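Local atomic coordinates of metallo-beta-lactamase superfamily protein (Thermus thermophilus, PDB entry 2ZWR), a protein that binds zinc ions, two of them sharing one dinuclear centre, in a metallo-beta-lactamase fold and probably acts as a hydrolase. Residues Phe115-Leu120 and Gln139-Asp144; Leu108-Arg113 and Leu168-Ser173; Pro5-Leu8 and Glu13-Tyr16; Tyr75-Asp80 and Val119-Gly124; Leu48-Thr53 and Gly61-Leu66. One frame throughout, in Å; residues are numbered along the deposited sequence.

In the fold
Contacts 1, 3, 4 and 5 are buried, whereas contact 2 lies at the surface, and their chemistry follows this division. Contact 3 pairs two strands at the edge of the sheet that also holds strands 50-51 and 74-76 of contacts 5 and 4. Contact 5 packs a helix on that sheet through aliphatic groups. Contact 1 reaches across one strand of the other sheet with two phenylalanines and runs on to D144 at the zinc pair; F141 also touches Y16 of contact 3. Contacts 1 and 4 share strand 117-121, where contact 4 stacks two imidazoles between the sheets. Contact 2 is ionic: E110 bonds to the backbone of H121 from contact 4, and R170 does so weakly.

Contact 1 (Phe115-Leu120 and Gln139-Asp144); sequences FGFQVL and QVFSGD. With ZN (zinc ion), chain D; ZN (zinc ion), chain C.
F117 and F141 form a buried aromatic contact in the hydrophobic layer between the two beta sheets. Their strands, 117-121 and 139-143, belong to one sheet but are not neighbours, since strand 130-134 runs between them. The closest CA pair across the segments, F117 CA to V140 CA, is accordingly 8.7 Å apart. The rings close the gap above the middle strand: F117 CE1 approaches F141 CD2 to 3.7 Å, and F117 CZ approaches F141 CE2 to 3.8 Å. With centroids 5.6 Å apart and planes at 82°, the pair fits neither a parallel stack nor a clean edge-to-face geometry. Both CB atoms lie on the same side of the sheet, and CG anti to the carbonyl carbon in each (chi1 -65°) turns the rings to meet over strand 130-134. On that side F117 touches V25 and F141 touches I27, both from strand 23-27 of the facing sheet. F141 also stacks on H181 and meets Y16 edge-to-face, so its ring has aromatic partners besides F117. Three residues further on comes D144. Its OD2 bridges two zinc ions, at 2.1 Å from one and 2.5 Å from the other, and a water also bridges them. H54, H56 and H125 complete one metal site, and D58, H59 and H184 the other, giving the dinuclear centre characteristic of the metallo-beta-lactamase alpha-beta-beta-alpha sandwich.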
# COMPACT_ATOMS: atom_id res chain seq x y z
N PHE A 115 12.52 6.49 -4.21
CA PHE A 115 12.15 5.85 -5.47
C PHE A 115 11.19 6.70 -6.30
O PHE A 115 10.28 6.17 -6.94
CB PHE A 115 11.57 4.45 -5.23
CG PHE A 115 12.55 3.48 -4.63
CD1 PHE A 115 13.45 2.80 -5.45
CD2 PHE A 115 12.56 3.24 -3.26
CE1 PHE A 115 14.36 1.89 -4.90
CE2 PHE A 115 13.46 2.33 -2.69
CZ PHE A 115 14.36 1.65 -3.51
N GLY A 116 11.42 8.01 -6.30
CA GLY A 116 10.64 8.94 -7.12
C GLY A 116 9.29 9.30 -6.55
O GLY A 116 8.50 9.98 -7.22
N PHE A 117 9.01 8.87 -5.31
CA PHE A 117 7.75 9.18 -4.62
C PHE A 117 7.95 10.19 -3.49
O PHE A 117 9.01 10.26 -2.87
CB PHE A 117 7.12 7.91 -4.02
CG PHE A 117 6.67 6.88 -5.04
CD1 PHE A 117 5.61 7.15 -5.89
CD2 PHE A 117 7.31 5.65 -5.12
CE1 PHE A 117 5.20 6.20 -6.82
CE2 PHE A 117 6.91 4.69 -6.04
CZ PHE A 117 5.86 4.96 -6.89
N GLN A 118 6.90 10.95 -3.21
CA GLN A 118 6.83 11.74 -1.98
C GLN A 118 5.89 11.00 -1.02
O GLN A 118 4.78 10.60 -1.41
CB GLN A 118 6.32 13.15 -2.28
CG GLN A 118 6.05 14.02 -1.05
CD GLN A 118 5.44 15.39 -1.38
OE1 GLN A 118 5.48 16.31 -0.56
NE2 GLN A 118 4.88 15.54 -2.58
N VAL A 119 6.33 10.81 0.21
CA VAL A 119 5.54 10.13 1.23
C VAL A 119 4.57 11.10 1.91
O VAL A 119 4.97 12.15 2.42
CB VAL A 119 6.43 9.40 2.26
CG1 VAL A 119 5.60 8.76 3.40
CG2 VAL A 119 7.29 8.35 1.57
N LEU A 120 3.29 10.75 1.86
CA LEU A 120 2.23 11.48 2.56
C LEU A 120 1.76 10.62 3.72
O LEU A 120 1.27 9.51 3.50
CB LEU A 120 1.05 11.74 1.61
CG LEU A 120 1.03 12.89 0.59
CD1 LEU A 120 2.40 13.28 0.07
CD2 LEU A 120 0.11 12.56 -0.58
N GLN A 139 0.19 10.47 -10.27
CA GLN A 139 -0.39 9.24 -9.74
C GLN A 139 -0.06 9.04 -8.27
O GLN A 139 0.95 9.53 -7.77
CB GLN A 139 0.04 8.02 -10.57
CG GLN A 139 1.50 7.62 -10.42
CD GLN A 139 1.94 6.65 -11.50
OE1 GLN A 139 1.17 5.81 -11.96
NE2 GLN A 139 3.19 6.77 -11.92
N VAL A 140 -0.93 8.29 -7.59
CA VAL A 140 -0.78 8.06 -6.17
C VAL A 140 -1.12 6.61 -5.84
O VAL A 140 -2.09 6.04 -6.38
CB VAL A 140 -1.61 9.10 -5.32
CG1 VAL A 140 -3.12 8.88 -5.46
CG2 VAL A 140 -1.19 9.08 -3.85
N PHE A 141 -0.30 6.01 -4.99
CA PHE A 141 -0.55 4.67 -4.47
C PHE A 141 -0.98 4.91 -3.03
O PHE A 141 -0.16 5.05 -2.12
CB PHE A 141 0.72 3.81 -4.58
CG PHE A 141 1.13 3.55 -6.01
CD1 PHE A 141 0.69 2.41 -6.68
CD2 PHE A 141 1.91 4.47 -6.71
CE1 PHE A 141 1.04 2.18 -8.03
CE2 PHE A 141 2.28 4.24 -8.04
CZ PHE A 141 1.84 3.10 -8.70
N SER A 142 -2.30 4.98 -2.84
CA SER A 142 -2.86 5.53 -1.61
C SER A 142 -3.44 4.46 -0.68
O SER A 142 -4.19 4.78 0.24
CB SER A 142 -3.92 6.58 -1.96
OG SER A 142 -4.74 6.10 -3.01
N GLY A 143 -3.11 3.20 -0.94
CA GLY A 143 -3.54 2.10 -0.10
C GLY A 143 -5.04 2.05 0.10
O GLY A 143 -5.82 2.11 -0.86
N ASP A 144 -5.45 1.94 1.36
CA ASP A 144 -6.87 1.80 1.67
C ASP A 144 -7.52 3.11 2.10
O ASP A 144 -8.49 3.09 2.86
CB ASP A 144 -7.09 0.72 2.73
CG ASP A 144 -6.67 -0.67 2.25
OD1 ASP A 144 -6.24 -0.80 1.08
OD2 ASP A 144 -6.78 -1.62 3.07
ZN ZN D . -6.07 -1.95 5.48
ZN ZN C . -6.42 -3.69 2.70
O HOH W 1 -6.54 -3.77 4.60

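Contact 2 (Leu108-Arg113 and Leu168-Ser173); sequences LEEGMR and LKRLLS
The carboxylate of E110 meets the guanidinium of R170 at its edge, with OE1 near the guanidinium plane and the two flat groups turned 49° from each other. This salt bridge ties the type II beta turn E109-M112 to helix 161-171 on the surface of the fold. The two side chains approach from opposite directions. R170 NH2 faces E110 OE1, but their modelled separation of 2.3 Å is too short to be taken literally. The second arm, R170 NH1 to E110 OE2, is weak at 3.4 Å. CG of E110 stands opposite its backbone N (chi1 172°) and the chain bends at chi2, which brings the carboxylate to the R170 guanidinium. The backbone of H121, on strand 117-121, bridges the same pair: its N donates to E110 OE1, and its O receives a weak bond from R170 NH2. The turn itself is closed by M112 N donating to E109 O at 3.1 Å. Where the helix ends, R170 O accepts from both S173 N and S173 OG, which reach it from the same face of its carbonyl plane, OG at 2.9 Å.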
# COMPACT_ATOMS: atom_id res chain seq x y z
N LEU A 108 9.43 5.10 7.12
CA LEU A 108 8.85 6.11 6.25
C LEU A 108 8.44 7.29 7.14
O LEU A 108 8.30 7.14 8.35
CB LEU A 108 7.65 5.55 5.50
CG LEU A 108 7.92 4.44 4.47
CD1 LEU A 108 6.61 3.87 3.95
CD2 LEU A 108 8.80 4.94 3.33
N GLU A 109 8.26 8.46 6.52
CA GLU A 109 7.91 9.68 7.24
C GLU A 109 7.25 10.65 6.27
O GLU A 109 7.61 10.68 5.09
CB GLU A 109 9.18 10.31 7.86
CG GLU A 109 8.97 11.67 8.54
CD GLU A 109 10.10 12.06 9.48
OE1 GLU A 109 11.27 12.04 9.03
OE2 GLU A 109 9.80 12.39 10.67
N GLU A 110 6.29 11.43 6.75
CA GLU A 110 5.73 12.54 5.98
C GLU A 110 6.87 13.37 5.37
O GLU A 110 7.80 13.75 6.08
CB GLU A 110 4.85 13.42 6.87
CG GLU A 110 4.36 14.71 6.24
CD GLU A 110 3.24 14.49 5.25
OE1 GLU A 110 2.26 13.82 5.63
OE2 GLU A 110 3.34 14.98 4.11
N GLY A 111 6.79 13.62 4.06
CA GLY A 111 7.75 14.47 3.36
C GLY A 111 8.97 13.76 2.77
O GLY A 111 9.71 14.35 1.97
N MET A 112 9.19 12.51 3.18
CA MET A 112 10.27 11.68 2.63
C MET A 112 10.15 11.48 1.13
O MET A 112 9.05 11.28 0.61
CB MET A 112 10.27 10.31 3.31
CG MET A 112 11.48 9.44 2.99
SD MET A 112 11.42 7.93 3.96
CE MET A 112 13.14 7.49 3.94
N ARG A 113 11.30 11.51 0.45
CA ARG A 113 11.39 11.16 -0.97
C ARG A 113 12.15 9.87 -1.13
O ARG A 113 13.29 9.76 -0.66
CB ARG A 113 12.12 12.26 -1.76
CG ARG A 113 11.23 13.26 -2.46
CD ARG A 113 10.79 14.35 -1.52
NE ARG A 113 10.59 15.61 -2.23
N LEU A 168 -8.45 12.26 3.96
CA LEU A 168 -9.11 12.28 2.66
C LEU A 168 -9.18 13.69 2.10
O LEU A 168 -9.02 13.90 0.90
CB LEU A 168 -10.50 11.64 2.74
CG LEU A 168 -10.59 10.12 2.95
CD1 LEU A 168 -12.00 9.74 3.40
CD2 LEU A 168 -10.19 9.34 1.70
N LYS A 169 -9.43 14.67 2.98
CA LYS A 169 -9.41 16.08 2.63
C LYS A 169 -8.05 16.48 2.06
O LYS A 169 -7.97 17.16 1.04
CB LYS A 169 -9.76 16.95 3.84
CG LYS A 169 -10.20 18.36 3.49
N ARG A 170 -6.98 16.03 2.72
CA ARG A 170 -5.61 16.22 2.24
C ARG A 170 -5.38 15.59 0.86
O ARG A 170 -4.81 16.23 -0.03
CB ARG A 170 -4.62 15.62 3.23
CG ARG A 170 -4.01 16.62 4.19
CD ARG A 170 -2.52 16.76 3.89
NE ARG A 170 -1.74 15.78 4.65
CZ ARG A 170 -0.49 15.43 4.38
NH1 ARG A 170 0.18 15.97 3.37
NH2 ARG A 170 0.10 14.53 5.15
N LEU A 171 -5.83 14.35 0.70
CA LEU A 171 -5.67 13.61 -0.55
C LEU A 171 -6.41 14.30 -1.71
O LEU A 171 -5.85 14.48 -2.78
CB LEU A 171 -6.13 12.16 -0.40
CG LEU A 171 -5.86 11.20 -1.58
CD1 LEU A 171 -4.37 11.09 -1.89
CD2 LEU A 171 -6.48 9.80 -1.32
N LEU A 172 -7.64 14.70 -1.46
CA LEU A 172 -8.48 15.33 -2.48
C LEU A 172 -8.08 16.76 -2.85
O LEU A 172 -8.71 17.37 -3.71
CB LEU A 172 -9.96 15.26 -2.07
CG LEU A 172 -10.78 14.03 -2.49
CD1 LEU A 172 -10.89 13.91 -4.02
CD2 LEU A 172 -10.23 12.75 -1.88
N SER A 173 -7.02 17.27 -2.22
CA SER A 173 -6.47 18.58 -2.58
C SER A 173 -5.34 18.47 -3.63
O SER A 173 -4.88 19.48 -4.18
CB SER A 173 -5.99 19.32 -1.32
OG SER A 173 -4.67 18.95 -0.96

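Contact 3 (Pro5-Leu8 and Glu13-Tyr16); sequences PVTL and ENAY
A15 CB sits in the covered part of this strand pair, 3.6 Å from L8 CD1 and 3.8 Å from V6 CG1. These three residues share a face of the sheet with E13, and helix 33-43 covers part of it: L36 and L39 touch V6, and K35 and L36 touch L8. V6 CG1 takes the crowded position between the backbone N and the carbonyl carbon (chi1 60°), which turns this methyl toward A15. E13 lies alongside L8, pointing the same way, with OE1 4.0 Å from L8 CD1. The E13 side chain also touches H59 and H184, two ligands of the zinc centre, making E13 a second-shell neighbour of the metals. The backbone is that of an antiparallel beta hairpin formed by strands 2-8 and 13-20, at the edge of the first sheet of the metallo-beta-lactamase fold. V6 and A15 form a hydrogen-bonded pair, with V6 N to A15 O and A15 N to V6 O both at 2.9 Å. L8 and E13 form the next such pair through L8 N to E13 O and E13 N to L8 O. The other face opens to solvent at P5 and T7, although P5 CB, leaning obliquely on the Y16 ring, still reaches Y16 CE1 at 3.6 Å. Y16 itself lies deeper than the proline: its OH is hydrogen-bonded to P182 O, and its ring meets H181 edge-to-face.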
# COMPACT_ATOMS: atom_id res chain seq x y z
N PRO A 5 -0.12 -3.93 -11.67
CA PRO A 5 -0.97 -4.31 -10.54
C PRO A 5 -1.23 -5.80 -10.53
O PRO A 5 -1.30 -6.43 -11.60
CB PRO A 5 -2.29 -3.57 -10.82
CG PRO A 5 -2.05 -2.75 -12.08
CD PRO A 5 -0.91 -3.39 -12.78
N VAL A 6 -1.38 -6.36 -9.34
CA VAL A 6 -1.80 -7.75 -9.21
C VAL A 6 -2.66 -7.90 -7.95
O VAL A 6 -2.32 -7.38 -6.88
CB VAL A 6 -0.60 -8.73 -9.24
CG1 VAL A 6 0.39 -8.45 -8.09
CG2 VAL A 6 -1.09 -10.21 -9.25
N THR A 7 -3.80 -8.57 -8.09
CA THR A 7 -4.71 -8.77 -6.98
C THR A 7 -4.36 -10.07 -6.25
O THR A 7 -4.14 -11.10 -6.89
CB THR A 7 -6.17 -8.73 -7.45
OG1 THR A 7 -6.40 -7.49 -8.10
CG2 THR A 7 -7.15 -8.86 -6.27
N LEU A 8 -4.30 -10.01 -4.92
CA LEU A 8 -3.72 -11.08 -4.11
C LEU A 8 -4.56 -11.42 -2.89
O LEU A 8 -5.07 -10.53 -2.22
CB LEU A 8 -2.31 -10.69 -3.65
CG LEU A 8 -1.25 -10.30 -4.70
CD1 LEU A 8 -0.05 -9.72 -4.00
CD2 LEU A 8 -0.85 -11.49 -5.58
N GLU A 13 -6.49 -7.99 -2.32
CA GLU A 13 -5.70 -6.80 -2.11
C GLU A 13 -4.85 -6.55 -3.35
O GLU A 13 -4.43 -7.52 -4.00
CB GLU A 13 -4.84 -6.99 -0.85
CG GLU A 13 -3.82 -5.88 -0.55
CD GLU A 13 -2.43 -6.17 -1.11
OE1 GLU A 13 -2.19 -7.27 -1.64
OE2 GLU A 13 -1.56 -5.28 -1.03
N ASN A 14 -4.61 -5.28 -3.68
CA ASN A 14 -3.77 -4.93 -4.84
C ASN A 14 -2.31 -4.60 -4.49
O ASN A 14 -2.03 -3.61 -3.78
CB ASN A 14 -4.36 -3.74 -5.63
CG ASN A 14 -5.83 -3.94 -6.04
OD1 ASN A 14 -6.61 -2.97 -6.04
ND2 ASN A 14 -6.21 -5.16 -6.40
N ALA A 15 -1.39 -5.42 -5.02
CA ALA A 15 0.04 -5.12 -5.02
C ALA A 15 0.41 -4.38 -6.30
O ALA A 15 -0.26 -4.53 -7.32
CB ALA A 15 0.86 -6.40 -4.89
N TYR A 16 1.48 -3.60 -6.26
CA TYR A 16 1.94 -2.87 -7.44
C TYR A 16 3.43 -3.04 -7.59
O TYR A 16 4.20 -2.68 -6.69
CB TYR A 16 1.56 -1.37 -7.38
CG TYR A 16 0.05 -1.14 -7.33
CD1 TYR A 16 -0.70 -1.05 -8.51
CD2 TYR A 16 -0.62 -1.05 -6.11
CE1 TYR A 16 -2.10 -0.87 -8.46
CE2 TYR A 16 -2.01 -0.87 -6.06
CZ TYR A 16 -2.74 -0.78 -7.24
OH TYR A 16 -4.11 -0.59 -7.19

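Contact 4 (Tyr75-Asp80 and Val119-Gly124); sequences YLHPLD and VLHLPG. With ZN (zinc ion), chain F.
H77 and H121 stack beside a peripheral zinc ion, at a site separate from the dinuclear centre: H121 ND1 binds this metal at 2.1 Å. The imidazoles form an offset stack: their planes are 8° apart and their centroids 4.0 Å. H77 NE2 comes 3.4 Å from H121 CD2, each atom lying over the rim of the other ring. On the opposite face of H121, P123 CD stands 4.0 Å above the ring centre, so the metal-binding imidazole lies between a histidine and a proline. L79 CD1 makes a looser approach to H121 CE1 at 4.2 Å. Both rings are held by hydrogen bonds as well. L79 N donates to H77 ND1 at 3.2 Å, coming from 18° outside the ring plane, while H121 NE2 donates to P127 O. CG of H77 is anti to its N (chi1 -163°), directing the ring at H121. The contact bridges the two sheets: H77 follows strand 74-76 of one, H121 ends strand 117-121 of the other, V130 of strand 130-134 touches H77, and D80 occupies the N-cap position of helix 81-85.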
# COMPACT_ATOMS: atom_id res chain seq x y z
N TYR A 75 10.06 -0.91 3.73
CA TYR A 75 9.79 0.44 4.20
C TYR A 75 8.37 0.52 4.77
O TYR A 75 7.39 0.18 4.09
CB TYR A 75 9.96 1.45 3.05
CG TYR A 75 11.41 1.68 2.67
CD1 TYR A 75 12.11 2.76 3.20
CD2 TYR A 75 12.08 0.80 1.81
CE1 TYR A 75 13.46 2.97 2.86
CE2 TYR A 75 13.41 0.98 1.49
CZ TYR A 75 14.09 2.08 2.01
OH TYR A 75 15.41 2.28 1.68
N LEU A 76 8.29 0.99 6.02
CA LEU A 76 7.01 1.13 6.70
C LEU A 76 7.06 2.31 7.65
O LEU A 76 8.08 2.53 8.31
CB LEU A 76 6.69 -0.13 7.52
CG LEU A 76 5.42 -0.18 8.35
CD1 LEU A 76 4.19 -0.44 7.48
CD2 LEU A 76 5.57 -1.25 9.42
N HIS A 77 5.97 3.07 7.72
CA HIS A 77 5.83 4.11 8.74
C HIS A 77 5.85 3.46 10.14
O HIS A 77 5.09 2.51 10.40
CB HIS A 77 4.54 4.90 8.53
CG HIS A 77 4.51 6.22 9.25
ND1 HIS A 77 4.25 6.32 10.60
CD2 HIS A 77 4.70 7.48 8.80
CE1 HIS A 77 4.29 7.59 10.95
NE2 HIS A 77 4.56 8.32 9.88
N PRO A 78 6.71 3.96 11.04
CA PRO A 78 6.89 3.38 12.37
C PRO A 78 5.61 3.28 13.21
O PRO A 78 5.53 2.45 14.11
CB PRO A 78 7.91 4.33 13.04
CG PRO A 78 7.87 5.58 12.23
CD PRO A 78 7.58 5.14 10.83
N LEU A 79 4.62 4.13 12.93
CA LEU A 79 3.34 4.04 13.66
C LEU A 79 2.53 2.78 13.29
O LEU A 79 1.61 2.41 14.02
CB LEU A 79 2.52 5.32 13.51
CG LEU A 79 2.99 6.54 14.31
CD1 LEU A 79 2.06 7.70 14.11
CD2 LEU A 79 3.11 6.23 15.81
N ASP A 80 2.88 2.10 12.20
CA ASP A 80 2.25 0.80 11.87
C ASP A 80 3.06 -0.45 12.28
O ASP A 80 2.68 -1.58 11.94
CB ASP A 80 1.86 0.71 10.39
CG ASP A 80 0.41 1.09 10.14
OD1 ASP A 80 -0.19 1.72 11.03
OD2 ASP A 80 -0.13 0.74 9.07
N VAL A 119 6.33 10.81 0.21
CA VAL A 119 5.54 10.13 1.23
C VAL A 119 4.57 11.10 1.91
O VAL A 119 4.97 12.15 2.42
CB VAL A 119 6.43 9.40 2.26
CG1 VAL A 119 5.60 8.76 3.40
CG2 VAL A 119 7.29 8.35 1.57
N LEU A 120 3.29 10.75 1.86
CA LEU A 120 2.23 11.48 2.56
C LEU A 120 1.76 10.62 3.72
O LEU A 120 1.27 9.51 3.50
CB LEU A 120 1.05 11.74 1.61
CG LEU A 120 1.03 12.89 0.59
CD1 LEU A 120 2.40 13.28 0.07
CD2 LEU A 120 0.11 12.56 -0.58
N HIS A 121 1.91 11.11 4.95
CA HIS A 121 1.37 10.41 6.09
C HIS A 121 -0.10 10.77 6.24
O HIS A 121 -0.45 11.90 6.58
CB HIS A 121 2.13 10.72 7.39
CG HIS A 121 1.63 9.94 8.57
ND1 HIS A 121 1.28 10.54 9.76
CD2 HIS A 121 1.40 8.62 8.73
CE1 HIS A 121 0.87 9.61 10.61
NE2 HIS A 121 0.94 8.44 10.01
N LEU A 122 -0.94 9.77 6.00
CA LEU A 122 -2.37 9.94 5.92
C LEU A 122 -3.08 8.90 6.79
O LEU A 122 -3.62 7.93 6.26
CB LEU A 122 -2.82 9.83 4.45
CG LEU A 122 -2.28 10.88 3.46
CD1 LEU A 122 -2.51 10.46 2.01
CD2 LEU A 122 -2.88 12.28 3.73
N PRO A 123 -3.09 9.10 8.12
CA PRO A 123 -3.59 8.09 9.03
C PRO A 123 -5.13 8.08 9.05
O PRO A 123 -5.76 8.95 8.46
CB PRO A 123 -3.06 8.57 10.40
CG PRO A 123 -3.11 10.06 10.28
CD PRO A 123 -2.71 10.34 8.84
N GLY A 124 -5.71 7.12 9.74
CA GLY A 124 -7.15 7.04 9.83
C GLY A 124 -7.64 5.62 9.63
O GLY A 124 -8.40 5.10 10.45
ZN ZN F . 1.58 12.64 10.11

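Contact 5 (Leu48-Thr53 and Gly61-Leu66); sequences LAILLT and GAVAPL
I50 and V63 lie on successive elements of a beta-alpha-beta unit, strand 50-51, helix 63-70 and strand 74-76, in the first sheet of the metallo-beta-lactamase fold. The I50 side chain can be followed outward from the strand. CB points toward the helix and splits the chain into two branches. CG2, anti to the backbone N, ends the short branch 4.2 Å from V63 CG2. CG1 takes the other direction, anti to the carbonyl carbon (chi1 -71°), and carries the chain on in an extended form (chi2 173°). Its end, CD1, comes to 4.2 Å from L66 CB, the two side chains crossing at about a right angle. One isoleucine thus meets two residues three positions apart on the helix, one with each branch. All these contacts are plain van der Waals packing, and the touching residues are buried. P29 and L72 also touch I50, while L36 and L37 of helix 33-43 and L26 of strand 23-27 touch L66, so the interface continues into a wider aliphatic layer between sheet and helices. Strand 74-76 pairs with the same strand in the sheet: Y75 N bonds to I50 O, and L52 N bonds to Y75 O. The link between strand and helix carries H54, H56, D58 and H59, the HxHxDH zinc-binding sequence of this family. L52, just before that link, adds the last contact, placing CD2 4.3 Å from V63 CG2, the same methyl that meets I50.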
# COMPACT_ATOMS: atom_id res chain seq x y z
N LEU A 48 13.69 -3.61 -5.92
CA LEU A 48 14.85 -3.29 -5.08
C LEU A 48 14.46 -3.11 -3.62
O LEU A 48 15.31 -3.05 -2.74
CB LEU A 48 15.54 -2.01 -5.60
CG LEU A 48 16.12 -2.09 -7.01
CD1 LEU A 48 16.84 -0.80 -7.36
CD2 LEU A 48 17.03 -3.30 -7.17
N ALA A 49 13.16 -3.01 -3.38
CA ALA A 49 12.63 -2.74 -2.06
C ALA A 49 11.15 -3.05 -2.02
O ALA A 49 10.48 -3.08 -3.05
CB ALA A 49 12.88 -1.25 -1.68
N ILE A 50 10.64 -3.28 -0.81
CA ILE A 50 9.21 -3.38 -0.55
C ILE A 50 8.78 -2.09 0.14
O ILE A 50 9.40 -1.66 1.11
CB ILE A 50 8.89 -4.65 0.32
CG1 ILE A 50 9.08 -5.93 -0.52
CG2 ILE A 50 7.46 -4.55 0.92
CD1 ILE A 50 8.97 -7.26 0.24
N LEU A 51 7.74 -1.43 -0.41
CA LEU A 51 7.17 -0.21 0.17
C LEU A 51 5.76 -0.54 0.67
O LEU A 51 4.96 -1.12 -0.08
CB LEU A 51 7.12 0.92 -0.87
CG LEU A 51 8.32 1.89 -1.03
CD1 LEU A 51 9.68 1.19 -1.10
CD2 LEU A 51 8.14 2.82 -2.23
N LEU A 52 5.47 -0.19 1.92
CA LEU A 52 4.16 -0.50 2.52
C LEU A 52 3.33 0.74 2.84
O LEU A 52 3.76 1.59 3.62
CB LEU A 52 4.32 -1.38 3.78
CG LEU A 52 5.06 -2.72 3.63
CD1 LEU A 52 5.23 -3.37 5.01
CD2 LEU A 52 4.35 -3.68 2.66
N THR A 53 2.14 0.83 2.22
CA THR A 53 1.17 1.88 2.53
C THR A 53 0.74 1.75 3.97
O THR A 53 0.60 2.74 4.68
CB THR A 53 -0.09 1.86 1.62
OG1 THR A 53 -0.84 0.65 1.85
CG2 THR A 53 0.27 2.03 0.13
N GLY A 61 1.32 -10.17 3.83
CA GLY A 61 1.40 -11.64 3.88
C GLY A 61 2.45 -12.32 3.00
O GLY A 61 2.75 -13.50 3.21
N ALA A 62 3.00 -11.59 2.02
CA ALA A 62 4.02 -12.11 1.12
C ALA A 62 5.37 -11.47 1.37
O ALA A 62 6.34 -11.76 0.67
CB ALA A 62 3.62 -11.92 -0.33
N VAL A 63 5.45 -10.59 2.36
CA VAL A 63 6.72 -9.93 2.67
C VAL A 63 7.82 -10.94 3.04
O VAL A 63 8.88 -10.91 2.43
CB VAL A 63 6.58 -8.83 3.76
CG1 VAL A 63 7.97 -8.36 4.23
CG2 VAL A 63 5.78 -7.66 3.21
N ALA A 64 7.55 -11.84 4.00
CA ALA A 64 8.58 -12.77 4.49
C ALA A 64 9.32 -13.63 3.43
O ALA A 64 10.55 -13.62 3.38
CB ALA A 64 8.05 -13.64 5.64
N PRO A 65 8.57 -14.38 2.58
CA PRO A 65 9.24 -15.14 1.51
C PRO A 65 10.06 -14.30 0.54
O PRO A 65 11.12 -14.74 0.10
CB PRO A 65 8.08 -15.84 0.77
CG PRO A 65 6.82 -15.11 1.20
CD PRO A 65 7.11 -14.62 2.60
N LEU A 66 9.57 -13.10 0.21
CA LEU A 66 10.28 -12.23 -0.72
C LEU A 66 11.55 -11.62 -0.13
O LEU A 66 12.53 -11.44 -0.84
CB LEU A 66 9.35 -11.13 -1.25
CG LEU A 66 8.17 -11.67 -2.08
CD1 LEU A 66 7.32 -10.54 -2.62
CD2 LEU A 66 8.63 -12.58 -3.20